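Side-chain contacts in cytosine-specific methyltransferase (Escherichia coli O157:H7 EDL933, PDB 3G7U), which probably transfers a methyl group from S-adenosyl-L-methionine to carbon 5 of cytosine in DNA: residues A29-D33 with Q34-N38; V151-D155 with Y156-T160; L176-S179 with D180-M184; Y358-K361 with G362-N365. All blocks are in the same frame, centred on the assembly; numbering follows the deposited sequence.

Interaction 1: residues A29-D33 with Q34-N38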
loop_
_atom_site.group_PDB
_atom_site.type_symbol
_atom_site.label_atom_id
_atom_site.label_comp_id
_atom_site.label_asym_id
_atom_site.label_seq_id
_atom_site.Cartn_x
_atom_site.Cartn_y
_atom_site.Cartn_z
ATOM N N ALA A 29 4.195 -6.615 12.167
ATOM C CA ALA A 29 4.004 -5.244 11.666
ATOM C C ALA A 29 4.158 -4.251 12.810
ATOM O O ALA A 29 3.633 -4.502 13.925
ATOM C CB ALA A 29 2.608 -5.127 11.032
ATOM N N VAL A 30 4.881 -3.146 12.596
ATOM C CA VAL A 30 5.025 -2.111 13.606
ATOM C C VAL A 30 4.378 -0.833 13.068
ATOM O O VAL A 30 4.748 -0.337 12.006
ATOM C CB VAL A 30 6.504 -1.812 13.967
ATOM C CG1 VAL A 30 6.606 -0.685 15.037
ATOM C CG2 VAL A 30 7.208 -3.095 14.487
ATOM N N GLU A 31 3.395 -0.348 13.805
ATOM C CA GLU A 31 2.645 0.865 13.361
ATOM C C GLU A 31 2.108 1.594 14.577
ATOM O O GLU A 31 1.470 0.987 15.398
ATOM C CB GLU A 31 1.492 0.391 12.453
ATOM C CG GLU A 31 0.462 1.466 12.027
ATOM C CD GLU A 31 1.097 2.688 11.414
ATOM O OE1 GLU A 31 1.922 2.548 10.492
ATOM O OE2 GLU A 31 0.795 3.817 11.859
ATOM N N ILE A 32 2.385 2.889 14.680
ATOM C CA ILE A 32 1.913 3.722 15.802
ATOM C C ILE A 32 0.399 4.033 15.781
ATOM O O ILE A 32 -0.213 4.184 16.821
ATOM C CB ILE A 32 2.788 5.025 15.959
ATOM C CG1 ILE A 32 2.636 5.687 17.338
ATOM C CG2 ILE A 32 2.466 6.087 14.890
ATOM C CD1 ILE A 32 2.928 4.779 18.565
ATOM N N ASP A 33 -0.229 4.115 14.601
ATOM C CA ASP A 33 -1.605 4.565 14.571
ATOM C C ASP A 33 -2.519 3.413 14.910
ATOM O O ASP A 33 -2.494 2.397 14.250
ATOM C CB ASP A 33 -1.942 5.127 13.179
ATOM C CG ASP A 33 -3.355 5.643 13.093
ATOM O OD1 ASP A 33 -3.545 6.837 13.373
ATOM O OD2 ASP A 33 -4.263 4.874 12.726
ATOM N N GLN A 34 -3.386 3.601 15.903
ATOM C CA GLN A 34 -4.249 2.551 16.374
ATOM C C GLN A 34 -5.211 2.053 15.306
ATOM O O GLN A 34 -5.382 0.868 15.150
ATOM C CB GLN A 34 -5.043 3.035 17.591
ATOM C CG GLN A 34 -5.995 1.992 18.147
ATOM C CD GLN A 34 -6.995 2.614 19.100
ATOM O OE1 GLN A 34 -6.633 3.034 20.199
ATOM N NE2 GLN A 34 -8.255 2.705 18.668
ATOM N N HIS A 35 -5.807 2.954 14.529
ATOM C CA HIS A 35 -6.714 2.498 13.490
ATOM C C HIS A 35 -6.015 1.706 12.369
ATOM O O HIS A 35 -6.542 0.694 11.895
ATOM C CB HIS A 35 -7.448 3.688 12.871
ATOM C CG HIS A 35 -8.321 4.403 13.845
ATOM N ND1 HIS A 35 -9.465 3.837 14.366
ATOM C CD2 HIS A 35 -8.190 5.609 14.441
ATOM C CE1 HIS A 35 -10.022 4.679 15.215
ATOM N NE2 HIS A 35 -9.271 5.765 15.275
ATOM N N ALA A 36 -4.860 2.210 11.940
ATOM C CA ALA A 36 -4.066 1.561 10.912
ATOM C C ALA A 36 -3.630 0.195 11.379
ATOM O O ALA A 36 -3.823 -0.792 10.673
ATOM C CB ALA A 36 -2.875 2.406 10.547
ATOM N N ILE A 37 -3.084 0.101 12.599
ATOM C CA ILE A 37 -2.623 -1.218 13.025
ATOM C C ILE A 37 -3.754 -2.195 13.340
ATOM O O ILE A 37 -3.608 -3.409 13.121
ATOM C CB ILE A 37 -1.619 -1.174 14.218
ATOM C CG1 ILE A 37 -0.754 -2.445 14.210
ATOM C CG2 ILE A 37 -2.342 -0.948 15.569
ATOM C CD1 ILE A 37 0.305 -2.439 15.265
ATOM N N ASN A 38 -4.897 -1.707 13.823
ATOM C CA ASN A 38 -6.034 -2.585 13.988
ATOM C C ASN A 38 -6.460 -3.119 12.641
ATOM O O ASN A 38 -6.799 -4.291 12.505
ATOM C CB ASN A 38 -7.193 -1.836 14.666
ATOM C CG ASN A 38 -6.962 -1.664 16.151
ATOM O OD1 ASN A 38 -6.060 -2.286 16.725
ATOM N ND2 ASN A 38 -7.768 -0.813 16.784
#
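The carboxylate of Asp-33 is turned so that the anti lone pair of OD2 receives the N-H of Ala-36. This bond is short and fairly straight: OD2 to Ala-36 N is 2.8 Å, with 163° at the hydrogen. Asp-33 is the N-cap of helix 34-43. Its CG lies anti to its own N (chi1 -179°), which swings the group over the first turn. OD2 also lies 3.4 Å from His-35 CB and is oblique to the His-35 ring. That ring stacks on His-342, while His-337 meets it with the planes nearly perpendicular. The second carboxylate, that of Glu-31, is met by Asp-33 N at OE2, from the anti side and 21° out of plane, at 2.9 Å. Its other oxygen, OE1, is bonded to Gly-11 N. The stretch is the strand-to-helix turn of a beta-alpha-beta unit, strands 25-30 and 48-50 with the helix between them, in the Rossmann-like methyltransferase fold. The rest of the contact is largely apolar. Glu-31 CG rests 3.8 Å from Ala-36 CB, and Glu-31 CB is 3.9 Å from Ile-37 CB. Ile-37 CD1 reaches back to Glu-31 O at 3.6 Å. That buried carbonyl oxygen has no partner in the model.

Interaction 2: residues V151-D155 with Y156-T160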
loop_
_atom_site.group_PDB
_atom_site.type_symbol
_atom_site.label_atom_id
_atom_site.label_comp_id
_atom_site.label_asym_id
_atom_site.label_seq_id
_atom_site.Cartn_x
_atom_site.Cartn_y
_atom_site.Cartn_z
ATOM N N VAL A 151 9.125 4.489 -9.473
ATOM C CA VAL A 151 8.168 3.767 -10.317
ATOM C C VAL A 151 6.859 4.517 -10.422
ATOM O O VAL A 151 6.514 5.253 -9.524
ATOM C CB VAL A 151 7.876 2.325 -9.837
ATOM C CG1 VAL A 151 9.124 1.451 -9.901
ATOM C CG2 VAL A 151 7.294 2.325 -8.445
ATOM N N LYS A 152 6.145 4.294 -11.514
ATOM C CA LYS A 152 4.791 4.820 -11.698
ATOM C C LYS A 152 3.909 3.588 -11.585
ATOM O O LYS A 152 4.112 2.622 -12.284
ATOM C CB LYS A 152 4.658 5.480 -13.084
ATOM C CG LYS A 152 3.379 6.309 -13.301
ATOM C CD LYS A 152 3.389 7.071 -14.642
ATOM C CE LYS A 152 3.139 6.127 -15.822
ATOM N NZ LYS A 152 3.187 6.793 -17.174
ATOM N N ALA A 153 2.927 3.630 -10.691
ATOM C CA ALA A 153 2.146 2.452 -10.378
ATOM C C ALA A 153 1.469 1.844 -11.562
ATOM O O ALA A 153 1.331 0.604 -11.654
ATOM C CB ALA A 153 1.114 2.760 -9.248
ATOM N N SER A 154 1.020 2.697 -12.475
ATOM C CA SER A 154 0.246 2.219 -13.632
ATOM C C SER A 154 1.060 1.324 -14.601
ATOM O O SER A 154 0.496 0.442 -15.275
ATOM C CB SER A 154 -0.396 3.397 -14.371
ATOM O OG SER A 154 0.540 4.408 -14.649
ATOM N N ASP A 155 2.382 1.512 -14.597
ATOM C CA ASP A 155 3.297 0.645 -15.353
ATOM C C ASP A 155 3.274 -0.781 -14.810
ATOM O O ASP A 155 3.665 -1.701 -15.513
ATOM C CB ASP A 155 4.721 1.188 -15.311
ATOM C CG ASP A 155 4.887 2.492 -16.067
ATOM O OD1 ASP A 155 4.025 2.840 -16.905
ATOM O OD2 ASP A 155 5.899 3.186 -15.830
ATOM N N TYR A 156 2.805 -0.978 -13.566
ATOM C CA TYR A 156 2.720 -2.336 -13.015
ATOM C C TYR A 156 1.319 -2.895 -12.983
ATOM O O TYR A 156 1.080 -3.983 -12.442
ATOM C CB TYR A 156 3.362 -2.418 -11.630
ATOM C CG TYR A 156 4.840 -2.179 -11.685
ATOM C CD1 TYR A 156 5.736 -3.249 -11.689
ATOM C CD2 TYR A 156 5.352 -0.889 -11.760
ATOM C CE1 TYR A 156 7.113 -3.031 -11.754
ATOM C CE2 TYR A 156 6.720 -0.651 -11.810
ATOM C CZ TYR A 156 7.589 -1.727 -11.821
ATOM O OH TYR A 156 8.930 -1.491 -11.863
ATOM N N GLY A 157 0.389 -2.191 -13.615
ATOM C CA GLY A 157 -0.948 -2.741 -13.764
ATOM C C GLY A 157 -1.851 -2.324 -12.606
ATOM O O GLY A 157 -2.881 -2.941 -12.406
ATOM N N ALA A 158 -1.481 -1.314 -11.842
ATOM C CA ALA A 158 -2.403 -0.657 -10.927
ATOM C C ALA A 158 -3.120 0.501 -11.592
ATOM O O ALA A 158 -2.577 1.108 -12.425
ATOM C CB ALA A 158 -1.691 -0.180 -9.759
ATOM N N PRO A 159 -4.343 0.813 -11.202
ATOM C CA PRO A 159 -5.113 1.819 -11.920
ATOM C C PRO A 159 -4.818 3.230 -11.511
ATOM O O PRO A 159 -5.676 4.012 -11.569
ATOM C CB PRO A 159 -6.546 1.499 -11.533
ATOM C CG PRO A 159 -6.537 0.171 -11.057
ATOM C CD PRO A 159 -5.223 -0.071 -10.442
ATOM N N THR A 160 -3.629 3.524 -11.052
ATOM C CA THR A 160 -3.321 4.844 -10.573
ATOM C C THR A 160 -1.934 5.233 -11.022
ATOM O O THR A 160 -1.107 4.398 -11.164
ATOM C CB THR A 160 -3.389 4.889 -9.046
ATOM O OG1 THR A 160 -3.003 6.150 -8.566
ATOM C CG2 THR A 160 -2.503 3.893 -8.464
HETATM O O HOH W 1 -2.293 0.125 -15.047
#
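Tyr-156 folds back over the turn that leads into it, and its ring ends beside Val-151. The turn is a short 3-10 segment. It follows strand 143-152, which lies at one margin of the mixed seven-stranded methyltransferase sheet, and the chain then goes on to the neighbouring antiparallel strand 163-171. Tyr-156 CB starts 3.6 Å from Ala-153 O. CG takes the place beside the backbone N (chi1 -66°), which carries the ring back along the preceding residues. CD2 comes within 3.8 Å of Lys-152 O, which lies at the ring edge and in its plane. Farther out, CE2 meets Val-151 CG1 at 3.7 Å, and the valine side chain crosses the tyrosine at about a right angle. The same methyl is 3.5 Å from the Tyr-156 OH. That hydroxyl is hydrogen-bonded to Phe-183 O, and the ring makes an edge-to-face contact with Tyr-358 of helix 353-367. The backbone fixes where the ring starts: Tyr-156 N donates to Ala-153 O at 2.9 Å, from above the carbonyl plane. Ala-158 N adds a weak bond to the same oxygen. Next along the chain, Gly-157 has a positive phi (91°). At its backbone angles a CB would be jammed against the carbonyl O of Tyr-156, which calls for glycine. Gly-157 N donates to Ser-154 O at 3.1 Å. A water donates to two carbonyl oxygens, Ser-154 O and Ala-158 O, at 2.8 Å from each.

Interaction 3: residues L176-S179 with D180-M184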
loop_
_atom_site.group_PDB
_atom_site.type_symbol
_atom_site.label_atom_id
_atom_site.label_comp_id
_atom_site.label_asym_id
_atom_site.label_seq_id
_atom_site.Cartn_x
_atom_site.Cartn_y
_atom_site.Cartn_z
ATOM N N LEU A 176 25.231 -11.359 -4.499
ATOM C CA LEU A 176 24.232 -11.442 -5.540
ATOM C C LEU A 176 24.537 -10.450 -6.649
ATOM O O LEU A 176 25.106 -9.385 -6.396
ATOM C CB LEU A 176 22.849 -11.173 -4.949
ATOM C CG LEU A 176 21.937 -12.355 -4.626
ATOM C CD1 LEU A 176 22.621 -13.721 -4.670
ATOM C CD2 LEU A 176 21.303 -12.101 -3.280
ATOM N N ASP A 177 24.178 -10.809 -7.879
ATOM C CA ASP A 177 24.196 -9.848 -8.988
ATOM C C ASP A 177 22.766 -9.418 -9.228
ATOM O O ASP A 177 21.881 -10.268 -9.340
ATOM C CB ASP A 177 24.763 -10.472 -10.271
ATOM C CG ASP A 177 26.184 -10.990 -10.095
ATOM O OD1 ASP A 177 27.079 -10.186 -9.748
ATOM O OD2 ASP A 177 26.399 -12.204 -10.308
ATOM N N ILE A 178 22.534 -8.108 -9.277
ATOM C CA ILE A 178 21.183 -7.588 -9.501
ATOM C C ILE A 178 21.069 -6.732 -10.754
ATOM O O ILE A 178 21.536 -5.587 -10.798
ATOM C CB ILE A 178 20.636 -6.794 -8.291
ATOM C CG1 ILE A 178 20.758 -7.611 -7.002
ATOM C CG2 ILE A 178 19.169 -6.386 -8.534
ATOM C CD1 ILE A 178 20.412 -6.834 -5.784
ATOM N N SER A 179 20.433 -7.304 -11.771
ATOM C CA SER A 179 20.049 -6.550 -12.960
ATOM C C SER A 179 18.674 -5.944 -12.719
ATOM O O SER A 179 17.888 -6.458 -11.908
ATOM C CB SER A 179 20.027 -7.456 -14.198
ATOM O OG SER A 179 18.905 -8.330 -14.210
ATOM N N ASP A 180 18.375 -4.866 -13.438
ATOM C CA ASP A 180 17.075 -4.204 -13.307
ATOM C C ASP A 180 15.946 -5.013 -13.935
ATOM O O ASP A 180 14.767 -4.792 -13.638
ATOM C CB ASP A 180 17.137 -2.792 -13.883
ATOM C CG ASP A 180 17.939 -1.835 -12.998
ATOM O OD1 ASP A 180 17.842 -1.910 -11.741
ATOM O OD2 ASP A 180 18.667 -1.000 -13.578
ATOM N N GLU A 181 16.317 -5.970 -14.789
ATOM C CA GLU A 181 15.363 -6.908 -15.381
ATOM C C GLU A 181 14.376 -7.404 -14.342
ATOM O O GLU A 181 13.175 -7.481 -14.627
ATOM C CB GLU A 181 16.072 -8.112 -16.011
ATOM C CG GLU A 181 15.123 -9.177 -16.564
ATOM C CD GLU A 181 15.747 -10.010 -17.676
ATOM O OE1 GLU A 181 16.945 -10.375 -17.557
ATOM O OE2 GLU A 181 15.033 -10.297 -18.670
ATOM N N VAL A 182 14.877 -7.702 -13.139
ATOM C CA VAL A 182 14.055 -8.349 -12.135
ATOM C C VAL A 182 12.891 -7.449 -11.688
ATOM O O VAL A 182 11.783 -7.953 -11.544
ATOM C CB VAL A 182 14.873 -8.973 -10.936
ATOM C CG1 VAL A 182 16.008 -9.882 -11.464
ATOM C CG2 VAL A 182 15.432 -7.925 -9.994
ATOM N N PHE A 183 13.140 -6.141 -11.595
ATOM C CA PHE A 183 12.164 -5.157 -11.084
ATOM C C PHE A 183 11.311 -4.457 -12.154
ATOM O O PHE A 183 10.326 -3.770 -11.831
ATOM C CB PHE A 183 12.862 -4.102 -10.225
ATOM C CG PHE A 183 13.609 -4.676 -9.056
ATOM C CD1 PHE A 183 12.948 -5.461 -8.117
ATOM C CD2 PHE A 183 14.984 -4.452 -8.907
ATOM C CE1 PHE A 183 13.646 -6.020 -7.023
ATOM C CE2 PHE A 183 15.698 -4.995 -7.817
ATOM C CZ PHE A 183 15.028 -5.781 -6.869
ATOM N N MET A 184 11.699 -4.618 -13.420
ATOM C CA MET A 184 11.032 -3.953 -14.525
ATOM C C MET A 184 9.770 -4.698 -14.829
ATOM O O MET A 184 9.752 -5.930 -14.747
ATOM C CB MET A 184 11.911 -4.016 -15.780
ATOM C CG MET A 184 13.020 -3.021 -15.858
ATOM S SD MET A 184 14.121 -3.545 -17.209
ATOM C CE MET A 184 13.078 -3.297 -18.676
#
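Ile-178 and Phe-183 cross obliquely, with Val-182 beside both. Val-182 and Phe-183 lie in a single turn, residues 180-183, that has helical backbone angles without the regular bonds. Ile-178 lies just before it. The turn sits at the surface, in the loop between strand 163-171 and helix 193-196. Ile-178 CG2 is the methyl that touches, 3.8 Å from Phe-183 CE2. It lies anti to the isoleucine N, and this sends it toward the ring. One face of the ring is taken by Val-182 CG2, which stands 3.5 Å above the plane and over its centre, as in a CH-pi contact. The two CG2 methyls, of Ile-178 and Val-182, are 4.3 Å apart, a looser fit. The far side of this group is the body of the protein: Ile-178 and Val-182 both touch Leu-366 of helix 353-367, and Phe-183 reaches Leu-146 and Ile-168 of the sheet. Between the two segments the one hydrogen bond is weak: Val-182 N donates to Ser-179 O at 3.5 Å, though nearly straight (163°). The same oxygen lies 3.4 Å from Val-182 CG2. On the exposed side, Ser-179 OG rests 3.4 Å from Glu-181 CB.

Interaction 4: residues Y358-K361 with G362-N365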
loop_
_atom_site.group_PDB
_atom_site.type_symbol
_atom_site.label_atom_id
_atom_site.label_comp_id
_atom_site.label_asym_id
_atom_site.label_seq_id
_atom_site.Cartn_x
_atom_site.Cartn_y
_atom_site.Cartn_z
ATOM N N TYR A 358 5.110 -6.859 -7.124
ATOM C CA TYR A 358 6.041 -7.000 -8.227
ATOM C C TYR A 358 7.486 -6.850 -7.801
ATOM O O TYR A 358 8.297 -7.717 -8.135
ATOM C CB TYR A 358 5.712 -6.048 -9.373
ATOM C CG TYR A 358 6.187 -6.598 -10.715
ATOM C CD1 TYR A 358 5.331 -7.370 -11.510
ATOM C CD2 TYR A 358 7.485 -6.370 -11.171
ATOM C CE1 TYR A 358 5.746 -7.895 -12.733
ATOM C CE2 TYR A 358 7.911 -6.895 -12.398
ATOM C CZ TYR A 358 7.028 -7.654 -13.172
ATOM O OH TYR A 358 7.417 -8.183 -14.397
ATOM N N ILE A 359 7.784 -5.747 -7.104
ATOM C CA ILE A 359 9.125 -5.429 -6.613
ATOM C C ILE A 359 9.631 -6.479 -5.624
ATOM O O ILE A 359 10.763 -6.953 -5.754
ATOM C CB ILE A 359 9.173 -4.028 -5.957
ATOM C CG1 ILE A 359 8.699 -2.932 -6.936
ATOM C CG2 ILE A 359 10.558 -3.720 -5.376
ATOM C CD1 ILE A 359 9.471 -2.846 -8.279
ATOM N N LEU A 360 8.791 -6.826 -4.642
ATOM C CA LEU A 360 9.178 -7.820 -3.634
ATOM C C LEU A 360 9.357 -9.233 -4.229
ATOM O O LEU A 360 10.173 -9.996 -3.721
ATOM C CB LEU A 360 8.191 -7.771 -2.442
ATOM C CG LEU A 360 8.496 -6.571 -1.504
ATOM C CD1 LEU A 360 7.256 -6.191 -0.678
ATOM C CD2 LEU A 360 9.697 -6.892 -0.559
ATOM N N LYS A 361 8.621 -9.590 -5.295
ATOM C CA LYS A 361 8.788 -10.933 -5.920
ATOM C C LYS A 361 10.175 -11.057 -6.566
ATOM O O LYS A 361 10.762 -12.143 -6.569
ATOM C CB LYS A 361 7.673 -11.262 -6.952
ATOM C CG LYS A 361 7.680 -12.725 -7.513
ATOM C CD LYS A 361 7.515 -13.747 -6.382
ATOM C CE LYS A 361 7.331 -15.211 -6.811
ATOM N NZ LYS A 361 7.092 -16.057 -5.550
ATOM N N GLY A 362 10.686 -9.940 -7.071
ATOM C CA GLY A 362 12.036 -9.847 -7.605
ATOM C C GLY A 362 13.048 -10.214 -6.537
ATOM O O GLY A 362 13.932 -11.041 -6.774
ATOM N N LEU A 363 12.898 -9.634 -5.349
ATOM C CA LEU A 363 13.762 -9.951 -4.215
ATOM C C LEU A 363 13.606 -11.388 -3.739
ATOM O O LEU A 363 14.602 -12.009 -3.395
ATOM C CB LEU A 363 13.537 -8.988 -3.045
ATOM C CG LEU A 363 14.137 -7.611 -3.271
ATOM C CD1 LEU A 363 13.382 -6.527 -2.525
ATOM C CD2 LEU A 363 15.604 -7.653 -2.874
ATOM N N TYR A 364 12.379 -11.909 -3.708
ATOM C CA TYR A 364 12.137 -13.278 -3.250
ATOM C C TYR A 364 12.851 -14.242 -4.188
ATOM O O TYR A 364 13.513 -15.180 -3.737
ATOM C CB TYR A 364 10.652 -13.603 -3.250
ATOM C CG TYR A 364 10.311 -14.991 -2.735
ATOM C CD1 TYR A 364 10.153 -15.235 -1.362
ATOM C CD2 TYR A 364 10.111 -16.055 -3.621
ATOM C CE1 TYR A 364 9.822 -16.525 -0.891
ATOM C CE2 TYR A 364 9.785 -17.336 -3.168
ATOM C CZ TYR A 364 9.638 -17.559 -1.810
ATOM O OH TYR A 364 9.309 -18.825 -1.377
ATOM N N ASN A 365 12.693 -14.004 -5.489
ATOM C CA ASN A 365 13.344 -14.834 -6.502
ATOM C C ASN A 365 14.862 -14.851 -6.388
ATOM O O ASN A 365 15.469 -15.923 -6.491
ATOM C CB ASN A 365 12.895 -14.443 -7.897
ATOM C CG ASN A 365 11.472 -14.890 -8.186
ATOM O OD1 ASN A 365 10.932 -15.772 -7.513
ATOM N ND2 ASN A 365 10.855 -14.270 -9.180
#
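Lys-361 and Tyr-364 run side by side. Both carry CG anti to the backbone N (chi1 -172° and -178°), and three residues apart on the helix they point the same way. The lysine chain bends once, at chi2 (60°), and is extended beyond. The bend brings NZ to the tyrosine ring, 3.6 Å from CD2, at a slanted approach. NZ has its hydrogen bond with Ala-22 O, at the end of helix 14-22. Asn-365 differs: its CG lies beside its own N, anti to the carbonyl carbon. Its amide therefore folds back over the previous turn, with CG 3.3 Å from Lys-361 O and OD1 3.7 Å from Lys-361 CE. This is one stretch of helix 353-367, a helix near the C-terminus that packs on the methyltransferase sheet. Its buried side carries Leu-360 and Leu-363. Both have CG beside the backbone N, and they cross at a slant with CD2 of Leu-360 4.2 Å from CD1 of Leu-363. Leu-360 faces Leu-15 and Ala-19 of helix 14-22, and Leu-363 faces Phe-114 and Leu-116 of strand 114-119. Across the segments Gly-362 N makes weak bonds to Tyr-358 O and Ile-359 O, and Leu-363 N a weak one to Ile-359 O. The next two bonds are shorter. Tyr-364 N donates to Leu-360 O at 2.9 Å, and Asn-365 N donates to Lys-361 O at 2.9 Å.

In the fold
Interaction 2 is buried, interactions 1 and 4 are partly buried, and interaction 3 lies at the surface. Interactions 2, 3 and 4 form one cluster at the side of the sheet where helix 353-367 packs. The Tyr-156 ring and hydroxyl join interaction 2 to the other two. Between interactions 3 and 4, Phe-183 CE1 comes to 3.3 Å from Ile-359 O, and Met-184 O makes a weak hydrogen bond with Tyr-358 OH. Interaction 1 stands apart, its centre about 25 Å from that of interaction 4, though it reaches the same sheet as interaction 2. Its chemistry is a carboxylate cap on a helix start. The cluster relies on aromatic and aliphatic packing, with few polar side-chain bonds.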